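Local coordinates for aldehyde dehydrogenase family protein (Pseudomonas syringae pv. tomato, PDB 6X9L) that oxidises long-chain aliphatic aldehydes, probably to the corresponding carboxylic acids with NAD+ accepting the hydride, and is captured here with NAD+ and octanal bound, at residues K18-D22 / G23-A27; S50-A53 / A54-D57; Q365-Q369 / G370-R374; A401-T404 / I405-V409; L428-A431 / R432-A435. The protein carries 1 engineered substitution. All coordinates share one frame; numbering follows the deposited sequence.

Contact 1: residues K18-D22 / G23-A27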
loop_
_atom_site.group_PDB
_atom_site.type_symbol
_atom_site.label_atom_id
_atom_site.label_comp_id
_atom_site.label_asym_id
_atom_site.label_seq_id
_atom_site.Cartn_x
_atom_site.Cartn_y
_atom_site.Cartn_z
ATOM N N LYS A 18 24.979 -21.605 7.660
ATOM C CA LYS A 18 24.762 -20.658 8.733
ATOM C C LYS A 18 23.829 -19.558 8.239
ATOM O O LYS A 18 23.524 -19.457 7.045
ATOM C CB LYS A 18 26.096 -20.074 9.224
ATOM C CG LYS A 18 27.104 -21.139 9.572
ATOM C CD LYS A 18 27.748 -20.876 10.916
ATOM C CE LYS A 18 28.348 -22.140 11.502
ATOM N NZ LYS A 18 29.816 -21.988 11.630
ATOM N N PHE A 19 23.357 -18.744 9.185
ATOM C CA PHE A 19 22.577 -17.555 8.889
ATOM C C PHE A 19 23.376 -16.335 9.328
ATOM O O PHE A 19 24.205 -16.420 10.236
ATOM C CB PHE A 19 21.206 -17.593 9.592
ATOM C CG PHE A 19 20.335 -18.758 9.179
ATOM C CD1 PHE A 19 20.379 -19.260 7.882
ATOM C CD2 PHE A 19 19.486 -19.371 10.095
ATOM C CE1 PHE A 19 19.579 -20.351 7.514
ATOM C CE2 PHE A 19 18.686 -20.456 9.731
ATOM C CZ PHE A 19 18.737 -20.944 8.445
ATOM N N TYR A 20 23.146 -15.194 8.668
ATOM C CA TYR A 20 23.785 -13.942 9.070
ATOM C C TYR A 20 22.801 -13.140 9.920
ATOM O O TYR A 20 21.877 -12.495 9.402
ATOM C CB TYR A 20 24.274 -13.139 7.875
ATOM C CG TYR A 20 25.136 -11.963 8.312
ATOM C CD1 TYR A 20 26.471 -12.143 8.644
ATOM C CD2 TYR A 20 24.608 -10.685 8.419
ATOM C CE1 TYR A 20 27.269 -11.073 9.057
ATOM C CE2 TYR A 20 25.391 -9.613 8.829
ATOM C CZ TYR A 20 26.726 -9.809 9.144
ATOM O OH TYR A 20 27.505 -8.736 9.544
ATOM N N ILE A 21 23.021 -13.176 11.232
ATOM C CA ILE A 21 22.134 -12.573 12.211
ATOM C C ILE A 21 22.979 -11.742 13.166
ATOM O O ILE A 21 23.904 -12.267 13.798
ATOM C CB ILE A 21 21.333 -13.641 12.969
ATOM C CG1 ILE A 21 20.459 -14.407 11.983
ATOM C CG2 ILE A 21 20.493 -13.018 14.086
ATOM C CD1 ILE A 21 19.530 -15.373 12.636
ATOM N N ASP A 22 22.685 -10.443 13.245
ATOM C CA ASP A 22 23.232 -9.569 14.278
ATOM C C ASP A 22 24.750 -9.420 14.158
ATOM O O ASP A 22 25.460 -9.325 15.161
ATOM C CB ASP A 22 22.847 -10.077 15.664
ATOM C CG ASP A 22 23.090 -9.057 16.750
ATOM O OD1 ASP A 22 23.094 -7.846 16.454
ATOM O OD2 ASP A 22 23.277 -9.473 17.909
ATOM N N GLY A 23 25.251 -9.403 12.923
ATOM C CA GLY A 23 26.651 -9.148 12.661
ATOM C C GLY A 23 27.544 -10.367 12.612
ATOM O O GLY A 23 28.755 -10.218 12.424
ATOM N N HIS A 24 26.996 -11.566 12.766
ATOM C CA HIS A 24 27.800 -12.776 12.803
ATOM C C HIS A 24 27.057 -13.867 12.055
ATOM O O HIS A 24 25.852 -13.767 11.826
ATOM C CB HIS A 24 28.091 -13.242 14.246
ATOM C CG HIS A 24 28.371 -12.124 15.200
ATOM N ND1 HIS A 24 27.368 -11.370 15.775
ATOM C CD2 HIS A 24 29.537 -11.639 15.693
ATOM C CE1 HIS A 24 27.907 -10.466 16.578
ATOM N NE2 HIS A 24 29.221 -10.609 16.549
ATOM N N TRP A 25 27.795 -14.910 11.677
ATOM C CA TRP A 25 27.230 -16.154 11.171
ATOM C C TRP A 25 26.947 -17.077 12.346
ATOM O O TRP A 25 27.862 -17.423 13.107
ATOM C CB TRP A 25 28.191 -16.830 10.201
ATOM C CG TRP A 25 28.435 -16.037 8.998
ATOM C CD1 TRP A 25 29.496 -15.230 8.754
ATOM C CD2 TRP A 25 27.594 -15.962 7.849
ATOM N NE1 TRP A 25 29.378 -14.655 7.521
ATOM C CE2 TRP A 25 28.213 -15.083 6.941
ATOM C CE3 TRP A 25 26.372 -16.551 7.499
ATOM C CZ2 TRP A 25 27.648 -14.763 5.703
ATOM C CZ3 TRP A 25 25.808 -16.234 6.263
ATOM C CH2 TRP A 25 26.448 -15.344 5.383
ATOM N N SER A 26 25.693 -17.481 12.495
ATOM C CA SER A 26 25.294 -18.318 13.610
ATOM C C SER A 26 24.671 -19.605 13.099
ATOM O O SER A 26 24.147 -19.668 11.983
ATOM C CB SER A 26 24.318 -17.588 14.526
ATOM O OG SER A 26 23.966 -16.351 13.954
ATOM N N ALA A 27 24.753 -20.630 13.929
ATOM C CA ALA A 27 24.173 -21.912 13.587
ATOM C C ALA A 27 22.670 -21.756 13.378
ATOM O O ALA A 27 22.032 -20.952 14.061
ATOM C CB ALA A 27 24.458 -22.929 14.700
#
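F19 and S26 face each other as an antiparallel hydrogen-bonded pair, as do I21 and H24, while the non-hydrogen-bonded pair Y20 and W25 lies between them. The motif is a tight beta hairpin: strands 19-21 and 24-26 are joined through a type I' turn from I21 to H24, with D22 and G23 at its two central positions, both at positive phi. F19 N reaches S26 O at 3.1 Å almost straight, and S26 N returns to F19 O at 2.9 Å. Next to the turn, I21 N donates to H24 O at 3.0 Å, whereas the reverse bond is weak. Y20 and W25 project from the same face of the hairpin and illustrate how a non-hydrogen-bonded pair can support a T-shaped aromatic contact. The Y20 ring turns an edge to the W25 indole, the planes 68° apart and the centroid of the five-membered ring 5.3 Å from that of Y20. Y20 CG lies anti to its own nitrogen (chi1 -170°), which carries the phenol toward G23. Y20 CB, set by the strand backbone, lies over the six-membered ring of W25 in a CH-pi contact, 3.9 Å from its centroid. Both polar groups are hydrogen-bonded to helix 188-201, Y20 OH to H199 and W25 NE1 to Q196. F19, I21 and S26 occupy the other face, where all three side chains meet helix 53-71. At the turn the phenol lies against the glycine, with Y20 OH 3.3 Å from G23 CA.

Contact 2: residues S50-A53 / A54-D57; sequences SGSA and ADVD
S52 and D55 meet at the start of helix 53-71, where S52 is the N-cap and D55 the third residue of the first turn. The pair supplies the half of a capping box in which the side chain of that third residue receives the N-H of the N-cap. The D55 carboxylate folds back toward the chain entering the helix, because its CG lies beside its own nitrogen and anti to the carbonyl carbon (chi1 -64°). One oxygen then takes two bonds from a single residue. S52 N donates to D55 OD2 at 2.9 Å, meeting the anti lone pair of that oxygen, the one turned away from OD1. S52 OG donates to the same oxygen at 2.8 Å, but arrives from above the carboxylate plane, 57° out of it. The two donors therefore come at OD2 from different directions. The other oxygen, D55 OD1, accepts from L29 N, so the carboxylate is held through both of its oxygens and ties the helix start to the loop before strand 33-38. Its negative charge at a helix N terminus is probably favourable. Regular helical bonding begins at once, with V56 N donating to S52 O and D57 N to A53 O. V56 turns its side chain to helix 215-224. Beside the cap, A54 CB packs 3.7 Å from S52 OG.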
loop_
_atom_site.group_PDB
_atom_site.type_symbol
_atom_site.label_atom_id
_atom_site.label_comp_id
_atom_site.label_asym_id
_atom_site.label_seq_id
_atom_site.Cartn_x
_atom_site.Cartn_y
_atom_site.Cartn_z
ATOM N N SER A 50 18.183 -24.532 6.352
ATOM C CA SER A 50 16.755 -24.280 6.205
ATOM C C SER A 50 16.214 -23.758 7.529
ATOM O O SER A 50 16.115 -24.513 8.510
ATOM C CB SER A 50 16.002 -25.535 5.769
ATOM O OG SER A 50 14.672 -25.203 5.400
ATOM N N GLY A 51 15.847 -22.470 7.536
ATOM C CA GLY A 51 15.425 -21.816 8.752
ATOM C C GLY A 51 14.051 -22.261 9.220
ATOM O O GLY A 51 13.218 -22.773 8.470
ATOM N N SER A 52 13.834 -22.061 10.509
ATOM C CA SER A 52 12.577 -22.294 11.188
ATOM C C SER A 52 12.002 -20.950 11.611
ATOM O O SER A 52 12.642 -19.903 11.472
ATOM C CB SER A 52 12.787 -23.196 12.395
ATOM O OG SER A 52 13.724 -22.602 13.281
ATOM N N ALA A 53 10.786 -20.983 12.151
ATOM C CA ALA A 53 10.227 -19.761 12.716
ATOM C C ALA A 53 11.119 -19.211 13.826
ATOM O O ALA A 53 11.265 -17.992 13.965
ATOM C CB ALA A 53 8.812 -20.026 13.220
ATOM N N ALA A 54 11.771 -20.096 14.594
ATOM C CA ALA A 54 12.648 -19.649 15.678
ATOM C C ALA A 54 13.856 -18.878 15.148
ATOM O O ALA A 54 14.322 -17.920 15.782
ATOM C CB ALA A 54 13.108 -20.849 16.506
ATOM N N ASP A 55 14.400 -19.302 14.007
ATOM C CA ASP A 55 15.478 -18.545 13.383
ATOM C C ASP A 55 15.000 -17.166 12.930
ATOM O O ASP A 55 15.690 -16.161 13.139
ATOM C CB ASP A 55 16.040 -19.339 12.210
ATOM C CG ASP A 55 16.666 -20.630 12.651
ATOM O OD1 ASP A 55 17.639 -20.552 13.428
ATOM O OD2 ASP A 55 16.185 -21.715 12.245
ATOM N N VAL A 56 13.823 -17.100 12.306
ATOM C CA VAL A 56 13.257 -15.817 11.917
ATOM C C VAL A 56 13.027 -14.944 13.144
ATOM O O VAL A 56 13.135 -13.717 13.069
ATOM C CB VAL A 56 11.962 -16.042 11.111
ATOM C CG1 VAL A 56 11.125 -14.779 11.049
ATOM C CG2 VAL A 56 12.276 -16.517 9.711
ATOM N N ASP A 57 12.726 -15.552 14.294
ATOM C CA ASP A 57 12.643 -14.799 15.546
ATOM C C ASP A 57 13.986 -14.169 15.923
ATOM O O ASP A 57 14.055 -12.977 16.246
ATOM C CB ASP A 57 12.161 -15.710 16.669
ATOM C CG ASP A 57 10.673 -15.866 16.686
ATOM O OD1 ASP A 57 10.005 -15.158 15.907
ATOM O OD2 ASP A 57 10.165 -16.690 17.477
#

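Contact 3: residues Q365-Q369 / G370-R374; sequences QGHEQ and GFYTR
H367 and Y372 make the principal side-chain contact, a CH-pi interaction in which a methylene carbon rather than the imidazole covers the phenol. H367 CB sits 3.7 Å from the centroid of the Y372 ring, over one face but displaced toward the rim on the side of Y372 CD2. The two rings themselves are neither stacked nor edge-to-face: their centroids are 4.7 Å apart and their planes inclined at 37°. A carbonyl approaches the same phenol differently, Q369 O lying in the ring plane at the edge, 3.3 Å from Y372 CE2. These residues belong to the long connection between the antiparallel neighbours 355-358 and 376-379 of the seven-stranded mixed sheet, and the reversal within it includes an inverse gamma turn centred on F371. The polar contacts lie partly within the loop and partly outside it. The E368 carboxylate curls back to G366 N, which donates to E368 OE2 at 3.1 Å and weakly to OE1, while E368 O accepts from R363. At the bend, G370 N donates to OE2 of E42.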
loop_
_atom_site.group_PDB
_atom_site.type_symbol
_atom_site.label_atom_id
_atom_site.label_comp_id
_atom_site.label_asym_id
_atom_site.label_seq_id
_atom_site.Cartn_x
_atom_site.Cartn_y
_atom_site.Cartn_z
ATOM N N GLN A 365 19.030 -29.830 -28.442
ATOM C CA GLN A 365 19.864 -30.918 -28.933
ATOM C C GLN A 365 21.338 -30.625 -28.668
ATOM O O GLN A 365 21.814 -29.512 -28.899
ATOM C CB GLN A 365 19.589 -31.095 -30.424
ATOM C CG GLN A 365 20.440 -32.091 -31.149
ATOM C CD GLN A 365 19.962 -32.267 -32.574
ATOM O OE1 GLN A 365 19.794 -31.294 -33.308
ATOM N NE2 GLN A 365 19.700 -33.503 -32.958
ATOM N N GLY A 366 22.068 -31.618 -28.171
ATOM C CA GLY A 366 23.469 -31.423 -27.842
ATOM C C GLY A 366 23.739 -30.902 -26.441
ATOM O O GLY A 366 24.910 -30.828 -26.033
ATOM N N HIS A 367 22.692 -30.507 -25.712
ATOM C CA HIS A 367 22.741 -30.235 -24.277
ATOM C C HIS A 367 21.614 -31.032 -23.623
ATOM O O HIS A 367 20.652 -30.455 -23.104
ATOM C CB HIS A 367 22.603 -28.754 -23.984
ATOM C CG HIS A 367 23.690 -27.929 -24.580
ATOM N ND1 HIS A 367 23.574 -27.322 -25.815
ATOM C CD2 HIS A 367 24.927 -27.620 -24.120
ATOM C CE1 HIS A 367 24.687 -26.663 -26.086
ATOM N NE2 HIS A 367 25.522 -26.825 -25.071
ATOM N N GLU A 368 21.725 -32.365 -23.678
ATOM C CA GLU A 368 20.715 -33.210 -23.055
ATOM C C GLU A 368 20.823 -33.182 -21.532
ATOM O O GLU A 368 19.803 -33.283 -20.840
ATOM C CB GLU A 368 20.820 -34.638 -23.596
ATOM C CG GLU A 368 20.106 -34.851 -24.947
ATOM C CD GLU A 368 20.855 -34.260 -26.154
ATOM O OE1 GLU A 368 22.105 -34.194 -26.131
ATOM O OE2 GLU A 368 20.188 -33.869 -27.140
ATOM N N GLN A 369 22.033 -33.036 -20.994
ATOM C CA GLN A 369 22.206 -32.764 -19.571
ATOM C C GLN A 369 22.076 -31.258 -19.313
ATOM O O GLN A 369 22.742 -30.455 -19.978
ATOM C CB GLN A 369 23.573 -33.272 -19.111
ATOM C CG GLN A 369 23.599 -33.769 -17.694
ATOM C CD GLN A 369 24.964 -33.604 -17.066
ATOM O OE1 GLN A 369 25.797 -32.855 -17.575
ATOM N NE2 GLN A 369 25.204 -34.293 -15.952
ATOM N N GLY A 370 21.225 -30.877 -18.362
ATOM C CA GLY A 370 20.960 -29.475 -18.101
ATOM C C GLY A 370 19.599 -29.034 -18.630
ATOM O O GLY A 370 19.099 -29.527 -19.651
ATOM N N PHE A 371 18.993 -28.070 -17.936
ATOM C CA PHE A 371 17.612 -27.670 -18.218
ATOM C C PHE A 371 17.501 -26.751 -19.414
ATOM O O PHE A 371 16.766 -25.765 -19.399
ATOM C CB PHE A 371 17.009 -27.038 -16.968
ATOM C CG PHE A 371 17.023 -27.975 -15.799
ATOM C CD1 PHE A 371 16.458 -29.250 -15.917
ATOM C CD2 PHE A 371 17.677 -27.637 -14.629
ATOM C CE1 PHE A 371 16.505 -30.145 -14.876
ATOM C CE2 PHE A 371 17.730 -28.533 -13.584
ATOM C CZ PHE A 371 17.143 -29.793 -13.712
ATOM N N TYR A 372 18.211 -27.102 -20.477
ATOM C CA TYR A 372 18.284 -26.263 -21.659
ATOM C C TYR A 372 16.967 -26.328 -22.426
ATOM O O TYR A 372 16.519 -27.414 -22.802
ATOM C CB TYR A 372 19.451 -26.728 -22.520
ATOM C CG TYR A 372 20.805 -26.484 -21.888
ATOM C CD1 TYR A 372 21.448 -25.254 -22.020
ATOM C CD2 TYR A 372 21.442 -27.477 -21.153
ATOM C CE1 TYR A 372 22.682 -25.024 -21.445
ATOM C CE2 TYR A 372 22.669 -27.259 -20.583
ATOM C CZ TYR A 372 23.281 -26.029 -20.730
ATOM O OH TYR A 372 24.497 -25.810 -20.155
ATOM N N THR A 373 16.356 -25.174 -22.671
ATOM C CA THR A 373 15.034 -25.097 -23.282
ATOM C C THR A 373 15.125 -24.366 -24.619
ATOM O O THR A 373 15.871 -23.398 -24.760
ATOM C CB THR A 373 14.047 -24.389 -22.329
ATOM O OG1 THR A 373 13.771 -25.236 -21.203
ATOM C CG2 THR A 373 12.745 -24.071 -23.021
ATOM N N ARG A 374 14.389 -24.822 -25.602
ATOM C CA ARG A 374 14.513 -24.220 -26.930
ATOM C C ARG A 374 13.794 -22.873 -26.973
ATOM O O ARG A 374 12.671 -22.768 -26.482
ATOM C CB ARG A 374 13.936 -25.147 -27.985
ATOM C CG ARG A 374 14.531 -26.543 -27.942
ATOM C CD ARG A 374 13.657 -27.557 -28.673
ATOM N NE ARG A 374 13.481 -27.263 -30.088
ATOM C CZ ARG A 374 12.532 -27.820 -30.836
ATOM N NH1 ARG A 374 11.685 -28.664 -30.271
ATOM N NH2 ARG A 374 12.417 -27.533 -32.133
#

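Contact 4: residues A401-T404 / I405-V409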
loop_
_atom_site.group_PDB
_atom_site.type_symbol
_atom_site.label_atom_id
_atom_site.label_comp_id
_atom_site.label_asym_id
_atom_site.label_seq_id
_atom_site.Cartn_x
_atom_site.Cartn_y
_atom_site.Cartn_z
ATOM N N ALA A 401 -1.975 -10.595 -33.956
ATOM C CA ALA A 401 -2.287 -9.674 -35.039
ATOM C C ALA A 401 -3.379 -8.702 -34.622
ATOM O O ALA A 401 -4.225 -9.016 -33.779
ATOM C CB ALA A 401 -2.738 -10.428 -36.290
ATOM N N TYR A 402 -3.358 -7.520 -35.238
ATOM C CA TYR A 402 -4.386 -6.512 -35.023
ATOM C C TYR A 402 -4.732 -5.820 -36.344
ATOM O O TYR A 402 -3.923 -5.773 -37.276
ATOM C CB TYR A 402 -3.941 -5.504 -33.949
ATOM C CG TYR A 402 -2.815 -4.562 -34.347
ATOM C CD1 TYR A 402 -3.046 -3.486 -35.205
ATOM C CD2 TYR A 402 -1.527 -4.718 -33.830
ATOM C CE1 TYR A 402 -2.027 -2.614 -35.562
ATOM C CE2 TYR A 402 -0.498 -3.841 -34.183
ATOM C CZ TYR A 402 -0.756 -2.793 -35.044
ATOM O OH TYR A 402 0.242 -1.910 -35.393
ATOM N N ASP A 403 -5.952 -5.282 -36.416
ATOM C CA ASP A 403 -6.447 -4.606 -37.608
ATOM C C ASP A 403 -6.582 -3.098 -37.457
ATOM O O ASP A 403 -6.773 -2.415 -38.467
ATOM C CB ASP A 403 -7.819 -5.164 -38.009
ATOM C CG ASP A 403 -7.793 -6.658 -38.278
ATOM O OD1 ASP A 403 -7.028 -7.105 -39.171
ATOM O OD2 ASP A 403 -8.548 -7.386 -37.590
ATOM N N THR A 404 -6.541 -2.568 -36.235
ATOM C CA THR A 404 -6.463 -1.130 -36.009
ATOM C C THR A 404 -5.596 -0.874 -34.782
ATOM O O THR A 404 -5.427 -1.750 -33.926
ATOM C CB THR A 404 -7.836 -0.483 -35.792
ATOM O OG1 THR A 404 -8.437 -1.035 -34.617
ATOM C CG2 THR A 404 -8.729 -0.715 -36.967
ATOM N N ILE A 405 -5.051 0.348 -34.711
ATOM C CA ILE A 405 -4.279 0.771 -33.546
ATOM C C ILE A 405 -5.145 0.744 -32.284
ATOM O O ILE A 405 -4.676 0.385 -31.201
ATOM C CB ILE A 405 -3.670 2.167 -33.796
ATOM C CG1 ILE A 405 -2.757 2.146 -35.012
ATOM C CG2 ILE A 405 -2.881 2.654 -32.586
ATOM C CD1 ILE A 405 -2.032 3.444 -35.233
ATOM N N ASP A 406 -6.418 1.135 -32.396
ATOM C CA ASP A 406 -7.311 1.019 -31.248
ATOM C C ASP A 406 -7.387 -0.429 -30.772
ATOM O O ASP A 406 -7.398 -0.698 -29.563
ATOM C CB ASP A 406 -8.709 1.541 -31.599
ATOM C CG ASP A 406 -8.783 3.062 -31.641
ATOM O OD1 ASP A 406 -7.929 3.704 -30.986
ATOM O OD2 ASP A 406 -9.701 3.610 -32.315
ATOM N N GLU A 407 -7.435 -1.370 -31.719
ATOM C CA GLU A 407 -7.504 -2.789 -31.393
ATOM C C GLU A 407 -6.223 -3.268 -30.724
ATOM O O GLU A 407 -6.263 -4.067 -29.775
ATOM C CB GLU A 407 -7.776 -3.580 -32.666
ATOM C CG GLU A 407 -7.631 -5.063 -32.516
ATOM C CD GLU A 407 -8.083 -5.782 -33.762
ATOM O OE1 GLU A 407 -8.801 -5.148 -34.571
ATOM O OE2 GLU A 407 -7.725 -6.969 -33.930
ATOM N N ALA A 408 -5.077 -2.789 -31.211
ATOM C CA ALA A 408 -3.796 -3.195 -30.647
ATOM C C ALA A 408 -3.702 -2.816 -29.177
ATOM O O ALA A 408 -3.189 -3.588 -28.358
ATOM C CB ALA A 408 -2.656 -2.560 -31.445
ATOM N N VAL A 409 -4.210 -1.635 -28.822
ATOM C CA VAL A 409 -4.207 -1.205 -27.426
ATOM C C VAL A 409 -5.108 -2.113 -26.588
ATOM O O VAL A 409 -4.747 -2.526 -25.471
ATOM C CB VAL A 409 -4.614 0.284 -27.326
ATOM C CG1 VAL A 409 -4.857 0.696 -25.879
ATOM C CG2 VAL A 409 -3.544 1.191 -27.967
#
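E407 reaches back from the first turn of helix 405-413 to the three residues that precede it. Its CB lies 3.3 Å from T404 OG1, the same oxygen that accepts from E407 N at 3.1 Å, so backbone and side chain of E407 converge on one hydroxyl. From there the chain runs fully extended, with chi1 170° and chi2 173°. CG passes 4.0 Å from Y402 CB, and the carboxylate arrives beside the backbone at D403. OE1 takes a weak bond from D403 N at 3.4 Å, and OE2 lies 3.5 Å from Y402 CA. The D403 and E407 side chains run side by side with their carboxylate planes 76° apart; D403 OD2 has R301 as its salt-bridge partner, which probably eases the proximity of like charges. One residue beyond E407, A408 CB sits over a face of the Y402 ring, 3.5 Å from its centroid, in a CH-pi contact, while Y402 OH is hydrogen-bonded to L266 O. A408 N closes the first helical bond on T404 O. The arrangement is a beta-alpha connection, in which strand 396-402 of the parallel part of the sheet gives way to a helix with T404 as its N-cap.

Contact 5: residues L428-A431 / R432-A435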
loop_
_atom_site.group_PDB
_atom_site.type_symbol
_atom_site.label_atom_id
_atom_site.label_comp_id
_atom_site.label_asym_id
_atom_site.label_seq_id
_atom_site.Cartn_x
_atom_site.Cartn_y
_atom_site.Cartn_z
ATOM N N LEU A 428 7.003 9.650 -33.116
ATOM C CA LEU A 428 7.173 9.652 -31.662
ATOM C C LEU A 428 5.932 10.184 -30.950
ATOM O O LEU A 428 5.573 9.696 -29.876
ATOM C CB LEU A 428 8.405 10.478 -31.267
ATOM C CG LEU A 428 8.795 10.618 -29.779
ATOM C CD1 LEU A 428 9.333 9.315 -29.213
ATOM C CD2 LEU A 428 9.817 11.720 -29.565
ATOM N N GLU A 429 5.278 11.195 -31.521
ATOM C CA GLU A 429 4.031 11.684 -30.943
ATOM C C GLU A 429 3.019 10.551 -30.818
ATOM O O GLU A 429 2.501 10.283 -29.729
ATOM C CB GLU A 429 3.481 12.841 -31.788
ATOM C CG GLU A 429 2.022 13.147 -31.561
ATOM C CD GLU A 429 1.550 14.366 -32.328
ATOM O OE1 GLU A 429 1.530 14.334 -33.581
ATOM O OE2 GLU A 429 1.191 15.367 -31.676
ATOM N N LEU A 430 2.760 9.842 -31.917
ATOM C CA LEU A 430 1.808 8.741 -31.868
ATOM C C LEU A 430 2.230 7.697 -30.843
ATOM O O LEU A 430 1.406 7.231 -30.048
ATOM C CB LEU A 430 1.659 8.109 -33.250
ATOM C CG LEU A 430 0.890 6.785 -33.230
ATOM C CD1 LEU A 430 -0.614 6.982 -33.049
ATOM C CD2 LEU A 430 1.193 6.006 -34.484
ATOM N N ALA A 431 3.516 7.334 -30.834
ATOM C CA ALA A 431 3.996 6.302 -29.917
ATOM C C ALA A 431 3.797 6.707 -28.452
ATOM O O ALA A 431 3.446 5.871 -27.612
ATOM C CB ALA A 431 5.464 5.998 -30.207
ATOM N N ARG A 432 4.000 7.986 -28.132
ATOM C CA ARG A 432 3.730 8.465 -26.778
ATOM C C ARG A 432 2.256 8.317 -26.417
ATOM O O ARG A 432 1.917 7.799 -25.346
ATOM C CB ARG A 432 4.152 9.925 -26.635
ATOM C CG ARG A 432 5.620 10.123 -26.527
ATOM C CD ARG A 432 6.001 11.502 -27.008
ATOM N NE ARG A 432 7.271 11.932 -26.438
ATOM C CZ ARG A 432 8.072 12.833 -26.990
ATOM N NH1 ARG A 432 7.749 13.396 -28.147
ATOM N NH2 ARG A 432 9.204 13.166 -26.381
ATOM N N SER A 433 1.361 8.801 -27.283
ATOM C CA SER A 433 -0.058 8.714 -26.966
ATOM C C SER A 433 -0.493 7.258 -26.748
ATOM O O SER A 433 -1.328 6.983 -25.877
ATOM C CB SER A 433 -0.888 9.392 -28.061
ATOM O OG SER A 433 -1.121 8.521 -29.152
ATOM N N VAL A 434 0.072 6.311 -27.502
ATOM C CA VAL A 434 -0.246 4.905 -27.262
ATOM C C VAL A 434 0.289 4.460 -25.897
ATOM O O VAL A 434 -0.411 3.774 -25.131
ATOM C CB VAL A 434 0.302 4.019 -28.400
ATOM C CG1 VAL A 434 -0.247 2.595 -28.267
ATOM C CG2 VAL A 434 -0.034 4.608 -29.768
ATOM N N ALA A 435 1.539 4.832 -25.579
ATOM C CA ALA A 435 2.128 4.445 -24.302
ATOM C C ALA A 435 1.256 4.895 -23.141
ATOM O O ALA A 435 1.029 4.137 -22.193
ATOM C CB ALA A 435 3.542 5.014 -24.170
#
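L428 lays one methyl, CD2, over a face of the R432 guanidinium, one helical turn further on. That methyl lies above the flat group toward its rim, and L428 CG adds a second contact, 3.6 Å from R432 CZ. The arginine reaches this place by running extended from CG to NE; its CG stands beside its own nitrogen (chi1 -76°), which directs the chain back along the helix toward L428. A second side chain returns to the backbone: S433 OG donates to L430 O at 3.0 Å. That carbonyl also accepts V434 N at 3.0 Å, so one oxygen holds two donors, the amide nearly in line with the C=O and the hydroxyl well off it at a C=O...OG angle of 127°. L430 and V434 meet through L430 CD1 and V434 CG2 at 4.1 Å, and both touch L267. What positions these groups is the regular bonding of helix 428-435, in which R432 N, S433 N, V434 N and A435 N each donate to the carbonyl four residues earlier. Further out, F485 of the second subunit makes a cation-pi contact with R432 and packs on L428, while K480 NZ of the second subunit hydrogen-bonds to A435 O. R432 and A435 also rest on strand 442-445. Helix 428-435 is the crossover of a beta-alpha-beta unit linking the parallel neighbours 422-424 and 442-445.

Overall arrangement
All five contacts are local and follow one another in series; none nests within or crosses another. Contact 1 closes the hairpin near the N terminus, and contact 2 starts helix 53-71 against it: F19 CZ packs 3.4 Å from G51 N, and the contact centres are about 12 Å apart. Far along the chain, contact 3 shapes the loop leading into strand 376-379, about 38 Å from contact 1 between centres and touching none of the others. Contact 4 turns strand 396-402 into its helix, and contact 5 lies in the next crossover helix. These two helices pack together, V409 CG2 meeting V434 CG1 at 3.6 Å, on the opposite side of the chain's centre from contacts 1 and 2.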